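Local coordinates for protein inosine-uridine nucleoside N-ribohydrolase (Xanthomonas oryzae pv. oryzae, PDB 4KL0) that binds calcium and, as a bacterial effector with a nucleoside hydrolase-like fold, may hydrolyse N-glycosidic bonds, as its family suggests, though its function is not established, at residues L221-V234 against E348-R362. Numbering follows the deposited sequence.
Sequences LRILTKEAAYKAAV and EHVGHAEVVRPEKAR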
loop_
_atom_site.group_PDB
_atom_site.type_symbol
_atom_site.label_atom_id
_atom_site.label_comp_id
_atom_site.label_asym_id
_atom_site.label_seq_id
_atom_site.Cartn_x
_atom_site.Cartn_y
_atom_site.Cartn_z
ATOM N N LEU A 221 -13.617 5.607 -8.391
ATOM C CA LEU A 221 -12.428 4.744 -8.332
ATOM C C LEU A 221 -11.212 5.507 -8.740
ATOM O O LEU A 221 -11.230 6.249 -9.735
ATOM C CB LEU A 221 -12.571 3.591 -9.342
ATOM C CG LEU A 221 -13.370 2.340 -9.103
ATOM C CD1 LEU A 221 -13.209 1.451 -10.367
ATOM C CD2 LEU A 221 -12.847 1.623 -7.841
ATOM N N ARG A 222 -10.095 5.357 -8.023
ATOM C CA ARG A 222 -8.876 6.003 -8.439
ATOM C C ARG A 222 -7.797 4.917 -8.449
ATOM O O ARG A 222 -7.617 4.256 -7.428
ATOM C CB ARG A 222 -8.462 7.109 -7.474
ATOM C CG ARG A 222 -7.200 7.850 -7.906
ATOM C CD ARG A 222 -6.960 9.065 -6.993
ATOM N NE ARG A 222 -7.990 10.038 -7.319
ATOM C CZ ARG A 222 -8.130 11.199 -6.696
ATOM N NH1 ARG A 222 -7.282 11.530 -5.720
ATOM N NH2 ARG A 222 -9.093 12.024 -7.070
ATOM N N ILE A 223 -7.182 4.693 -9.601
ATOM C CA ILE A 223 -6.310 3.513 -9.792
ATOM C C ILE A 223 -4.904 4.026 -10.035
ATOM O O ILE A 223 -4.616 4.763 -11.014
ATOM C CB ILE A 223 -6.696 2.646 -10.984
ATOM C CG1 ILE A 223 -8.169 2.187 -11.019
ATOM C CG2 ILE A 223 -5.768 1.397 -11.022
ATOM C CD1 ILE A 223 -8.563 1.319 -9.920
ATOM N N LEU A 224 -4.003 3.677 -9.136
ATOM C CA LEU A 224 -2.623 4.128 -9.266
ATOM C C LEU A 224 -1.826 2.947 -9.791
ATOM O O LEU A 224 -1.992 1.829 -9.301
ATOM C CB LEU A 224 -2.037 4.490 -7.892
ATOM C CG LEU A 224 -0.641 5.140 -7.944
ATOM C CD1 LEU A 224 -0.587 6.362 -7.081
ATOM C CD2 LEU A 224 0.538 4.118 -7.554
ATOM N N THR A 225 -0.962 3.171 -10.756
ATOM C CA THR A 225 -0.334 2.055 -11.463
ATOM C C THR A 225 1.174 2.062 -11.181
ATOM O O THR A 225 1.772 3.026 -10.634
ATOM C CB THR A 225 -0.542 2.211 -12.967
ATOM O OG1 THR A 225 0.205 3.344 -13.415
ATOM C CG2 THR A 225 -1.983 2.442 -13.256
ATOM N N LYS A 226 1.849 0.989 -11.529
ATOM C CA LYS A 226 3.267 0.896 -11.196
ATOM C C LYS A 226 4.117 2.032 -11.832
ATOM O O LYS A 226 5.116 2.434 -11.261
ATOM C CB LYS A 226 3.806 -0.501 -11.594
ATOM C CG LYS A 226 3.701 -0.759 -13.095
ATOM C CD LYS A 226 3.933 -2.223 -13.441
ATOM C CE LYS A 226 3.967 -2.407 -14.979
ATOM N NZ LYS A 226 4.756 -3.642 -15.328
ATOM N N GLU A 227 3.690 2.548 -13.001
ATOM C CA GLU A 227 4.417 3.656 -13.648
ATOM C C GLU A 227 4.477 4.946 -12.823
ATOM O O GLU A 227 5.456 5.735 -12.919
ATOM C CB GLU A 227 3.830 3.902 -15.050
ATOM C CG GLU A 227 4.154 2.734 -15.999
ATOM C CD GLU A 227 3.145 1.593 -15.911
ATOM O OE1 GLU A 227 2.060 1.766 -15.264
ATOM O OE2 GLU A 227 3.433 0.514 -16.501
ATOM N N ALA A 228 3.452 5.158 -11.999
ATOM C CA ALA A 228 3.402 6.305 -11.091
ATOM C C ALA A 228 4.522 6.168 -10.072
ATOM O O ALA A 228 5.190 7.138 -9.730
ATOM C CB ALA A 228 2.049 6.361 -10.397
ATOM N N ALA A 229 4.750 4.949 -9.568
ATOM C CA ALA A 229 5.842 4.780 -8.601
ATOM C C ALA A 229 7.248 4.956 -9.174
ATOM O O ALA A 229 8.156 5.470 -8.484
ATOM C CB ALA A 229 5.747 3.422 -7.875
ATOM N N TYR A 230 7.458 4.514 -10.426
ATOM C CA TYR A 230 8.783 4.608 -11.031
ATOM C C TYR A 230 9.238 6.061 -10.989
ATOM O O TYR A 230 10.399 6.384 -10.686
ATOM C CB TYR A 230 8.752 4.117 -12.499
ATOM C CG TYR A 230 8.333 2.673 -12.692
ATOM C CD1 TYR A 230 8.415 1.752 -11.676
ATOM C CD2 TYR A 230 7.863 2.221 -13.930
ATOM C CE1 TYR A 230 8.036 0.403 -11.878
ATOM C CE2 TYR A 230 7.467 0.895 -14.131
ATOM C CZ TYR A 230 7.559 -0.003 -13.110
ATOM O OH TYR A 230 7.192 -1.314 -13.354
ATOM N N LYS A 231 8.301 6.947 -11.269
ATOM C CA LYS A 231 8.666 8.341 -11.345
ATOM C C LYS A 231 9.106 8.933 -9.988
ATOM O O LYS A 231 9.955 9.836 -9.923
ATOM C CB LYS A 231 7.493 9.099 -11.918
ATOM C CG LYS A 231 7.836 10.530 -12.313
ATOM C CD LYS A 231 6.810 11.034 -13.295
ATOM C CE LYS A 231 7.258 12.325 -13.938
ATOM N NZ LYS A 231 6.034 13.149 -14.187
ATOM N N ALA A 232 8.534 8.415 -8.904
ATOM C CA ALA A 232 8.807 8.941 -7.563
ATOM C C ALA A 232 9.670 7.979 -6.709
ATOM O O ALA A 232 9.591 7.985 -5.470
ATOM C CB ALA A 232 7.457 9.245 -6.856
ATOM N N ALA A 233 10.494 7.153 -7.363
ATOM C CA ALA A 233 11.281 6.140 -6.668
ATOM C C ALA A 233 12.227 6.801 -5.694
ATOM O O ALA A 233 12.768 7.875 -5.996
ATOM C CB ALA A 233 12.098 5.288 -7.694
ATOM N N VAL A 234 12.416 6.204 -4.528
ATOM C CA VAL A 234 13.287 6.767 -3.483
ATOM C C VAL A 234 14.648 6.054 -3.454
ATOM O O VAL A 234 14.782 4.900 -3.883
ATOM C CB VAL A 234 12.621 6.674 -2.106
ATOM C CG1 VAL A 234 11.267 7.466 -2.092
ATOM C CG2 VAL A 234 12.475 5.188 -1.671
ATOM N N GLU A 348 -10.570 7.292 -12.199
ATOM C CA GLU A 348 -9.411 8.080 -12.514
ATOM C C GLU A 348 -8.142 7.269 -12.559
ATOM O O GLU A 348 -7.986 6.303 -11.785
ATOM C CB GLU A 348 -9.237 9.184 -11.461
ATOM C CG GLU A 348 -10.353 10.198 -11.469
ATOM C CD GLU A 348 -10.142 11.164 -10.345
ATOM O OE1 GLU A 348 -10.019 10.687 -9.196
ATOM O OE2 GLU A 348 -10.073 12.379 -10.602
ATOM N N HIS A 349 -7.212 7.682 -13.421
ATOM C CA HIS A 349 -5.968 6.971 -13.575
ATOM C C HIS A 349 -4.803 7.795 -13.079
ATOM O O HIS A 349 -4.666 9.003 -13.402
ATOM C CB HIS A 349 -5.774 6.577 -15.059
ATOM C CG HIS A 349 -4.394 6.078 -15.370
ATOM N ND1 HIS A 349 -3.537 6.735 -16.228
ATOM C CD2 HIS A 349 -3.710 5.006 -14.910
ATOM C CE1 HIS A 349 -2.381 6.090 -16.282
ATOM N NE2 HIS A 349 -2.469 5.021 -15.512
ATOM N N VAL A 350 -3.946 7.185 -12.255
ATOM C CA VAL A 350 -2.682 7.834 -11.910
ATOM C C VAL A 350 -1.473 7.002 -12.357
ATOM O O VAL A 350 -1.106 6.014 -11.685
ATOM C CB VAL A 350 -2.537 8.136 -10.378
ATOM C CG1 VAL A 350 -1.216 8.895 -10.064
ATOM C CG2 VAL A 350 -3.764 8.922 -9.859
ATOM N N GLY A 351 -0.866 7.402 -13.481
ATOM C CA GLY A 351 0.367 6.820 -13.973
ATOM C C GLY A 351 1.521 7.805 -13.979
ATOM O O GLY A 351 1.558 8.733 -13.167
ATOM N N HIS A 352 2.497 7.625 -14.868
ATOM C CA HIS A 352 3.706 8.452 -14.758
ATOM C C HIS A 352 3.407 9.947 -15.017
ATOM O O HIS A 352 3.913 10.828 -14.309
ATOM C CB HIS A 352 4.817 7.963 -15.697
ATOM C CG HIS A 352 4.529 8.203 -17.137
ATOM N ND1 HIS A 352 5.034 9.287 -17.822
ATOM C CD2 HIS A 352 3.763 7.519 -18.024
ATOM C CE1 HIS A 352 4.602 9.254 -19.076
ATOM N NE2 HIS A 352 3.836 8.187 -19.227
ATOM N N ALA A 353 2.545 10.221 -15.991
ATOM C CA ALA A 353 2.283 11.627 -16.401
ATOM C C ALA A 353 1.530 12.389 -15.310
ATOM O O ALA A 353 1.639 13.615 -15.142
ATOM C CB ALA A 353 1.472 11.644 -17.687
ATOM N N GLU A 354 0.793 11.625 -14.540
ATOM C CA GLU A 354 -0.087 12.163 -13.515
ATOM C C GLU A 354 0.638 12.433 -12.197
ATOM O O GLU A 354 0.072 13.076 -11.328
ATOM C CB GLU A 354 -1.249 11.185 -13.264
ATOM C CG GLU A 354 -2.269 11.078 -14.398
ATOM C CD GLU A 354 -1.731 10.298 -15.624
ATOM O OE1 GLU A 354 -0.865 9.382 -15.503
ATOM O OE2 GLU A 354 -2.183 10.627 -16.739
ATOM N N VAL A 355 1.834 11.899 -12.004
ATOM C CA VAL A 355 2.665 12.313 -10.885
ATOM C C VAL A 355 3.403 13.581 -11.294
ATOM O O VAL A 355 4.449 13.507 -11.908
ATOM C CB VAL A 355 3.701 11.226 -10.495
ATOM C CG1 VAL A 355 4.509 11.670 -9.244
ATOM C CG2 VAL A 355 2.959 9.909 -10.216
ATOM N N VAL A 356 2.839 14.733 -10.942
ATOM C CA VAL A 356 3.351 16.012 -11.458
ATOM C C VAL A 356 4.473 16.626 -10.606
ATOM O O VAL A 356 5.285 17.453 -11.097
ATOM C CB VAL A 356 2.199 16.976 -11.736
ATOM C CG1 VAL A 356 1.292 16.405 -12.850
ATOM C CG2 VAL A 356 1.410 17.246 -10.460
ATOM N N ARG A 357 4.563 16.191 -9.352
ATOM C CA ARG A 357 5.629 16.641 -8.466
ATOM C C ARG A 357 6.421 15.501 -7.819
ATOM O O ARG A 357 6.369 15.327 -6.600
ATOM C CB ARG A 357 5.084 17.579 -7.351
ATOM C CG ARG A 357 4.199 18.767 -7.818
ATOM C CD ARG A 357 5.012 19.867 -8.508
ATOM N NE ARG A 357 4.179 21.004 -8.933
ATOM C CZ ARG A 357 4.124 21.472 -10.190
ATOM N NH1 ARG A 357 4.847 20.907 -11.160
ATOM N NH2 ARG A 357 3.343 22.514 -10.485
ATOM N N PRO A 358 7.213 14.753 -8.618
ATOM C CA PRO A 358 7.886 13.583 -8.056
ATOM C C PRO A 358 8.958 13.872 -7.020
ATOM O O PRO A 358 9.124 13.033 -6.121
ATOM C CB PRO A 358 8.478 12.882 -9.291
ATOM C CG PRO A 358 8.620 13.951 -10.280
ATOM C CD PRO A 358 7.577 14.972 -10.031
ATOM N N GLU A 359 9.704 14.982 -7.117
ATOM C CA GLU A 359 10.744 15.203 -6.088
ATOM C C GLU A 359 10.063 15.609 -4.785
ATOM O O GLU A 359 10.523 15.251 -3.699
ATOM C CB GLU A 359 11.844 16.206 -6.504
ATOM C CG GLU A 359 12.906 16.502 -5.402
ATOM C CD GLU A 359 13.589 15.253 -4.751
ATOM O OE1 GLU A 359 13.723 15.258 -3.496
ATOM O OE2 GLU A 359 14.024 14.297 -5.470
ATOM N N LYS A 360 8.933 16.307 -4.898
ATOM C CA LYS A 360 8.154 16.618 -3.713
ATOM C C LYS A 360 7.506 15.347 -3.104
ATOM O O LYS A 360 7.438 15.217 -1.898
ATOM C CB LYS A 360 7.086 17.671 -4.003
ATOM C CG LYS A 360 6.243 18.040 -2.765
ATOM C CD LYS A 360 5.989 19.499 -2.662
ATOM C CE LYS A 360 4.921 19.983 -3.580
ATOM N NZ LYS A 360 4.864 21.487 -3.478
ATOM N N ALA A 361 7.011 14.459 -3.953
ATOM C CA ALA A 361 6.514 13.166 -3.458
ATOM C C ALA A 361 7.601 12.411 -2.701
ATOM O O ALA A 361 7.358 11.844 -1.607
ATOM C CB ALA A 361 5.950 12.323 -4.623
ATOM N N ARG A 362 8.813 12.358 -3.260
ATOM C CA ARG A 362 9.938 11.727 -2.557
ATOM C C ARG A 362 10.207 12.368 -1.188
ATOM O O ARG A 362 10.394 11.668 -0.183
ATOM C CB ARG A 362 11.226 11.838 -3.381
ATOM C CG ARG A 362 11.293 10.968 -4.631
ATOM C CD ARG A 362 12.732 11.044 -5.227
ATOM N NE ARG A 362 12.746 10.442 -6.562
ATOM C CZ ARG A 362 12.624 11.120 -7.702
ATOM N NH1 ARG A 362 12.502 12.457 -7.685
ATOM N NH2 ARG A 362 12.640 10.460 -8.864
HETATM O O HOH W 1 -11.827 9.061 -8.821
HETATM O O HOH W 2 0.252 3.657 -16.196
#
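Arg222 sends CG anti to its own nitrogen (chi1 -178°) and bends at chi3, while Glu348 carries CG anti to its carbonyl carbon (chi1 -65°) and then runs extended; the two chains lie side by side and close a salt bridge. They belong to adjacent parallel strands, 221-224 and 347-350, in the Rossmann-like sheet of the nucleoside hydrolase fold. The grip is side-on but converges on one oxygen: Arg222 NH2 reaches Glu348 OE1 at 2.7 Å on its syn lone pair, whereas NE meets the same atom from above the carboxylate plane. Arg222 NH1 turns to the carbonyl of Ala324 in helix 317-325, which should further hold the guanidinium in place. Four backbone hydrogen bonds run between the segments, from Glu348 N to Leu221 O as far as Thr225 N to Val350 O. On the Arg222 face, Val350 CG1 packs against Leu224 CD1 (4.0 Å) and Ala228 CB; on the face carrying His349, its ring edge meets Thr225 CG2, and a water links Thr225 OG1, Glu227 OE1 and His349 NE2. Beyond the strands, helix 226-231 rests on the loop 351-357, with Ala228 CB 3.7 Å from Val355 CG2. Lys231 stretches its methylenes past Pro358, and its NZ donates hydrogen bonds to Val355 O at 2.8 Å and His352 O at 3.1 Å. Val355 N also bonds His352 O, from the face of its plane opposite Lys231 NZ. Ala232 CB meets Ala361 CB on helix 358-372, and Arg362, also salt-bridged to Glu359, ends the contact: its NE donates to Ala233 O at 2.6 Å, which lies in the guanidinium plane of Arg362.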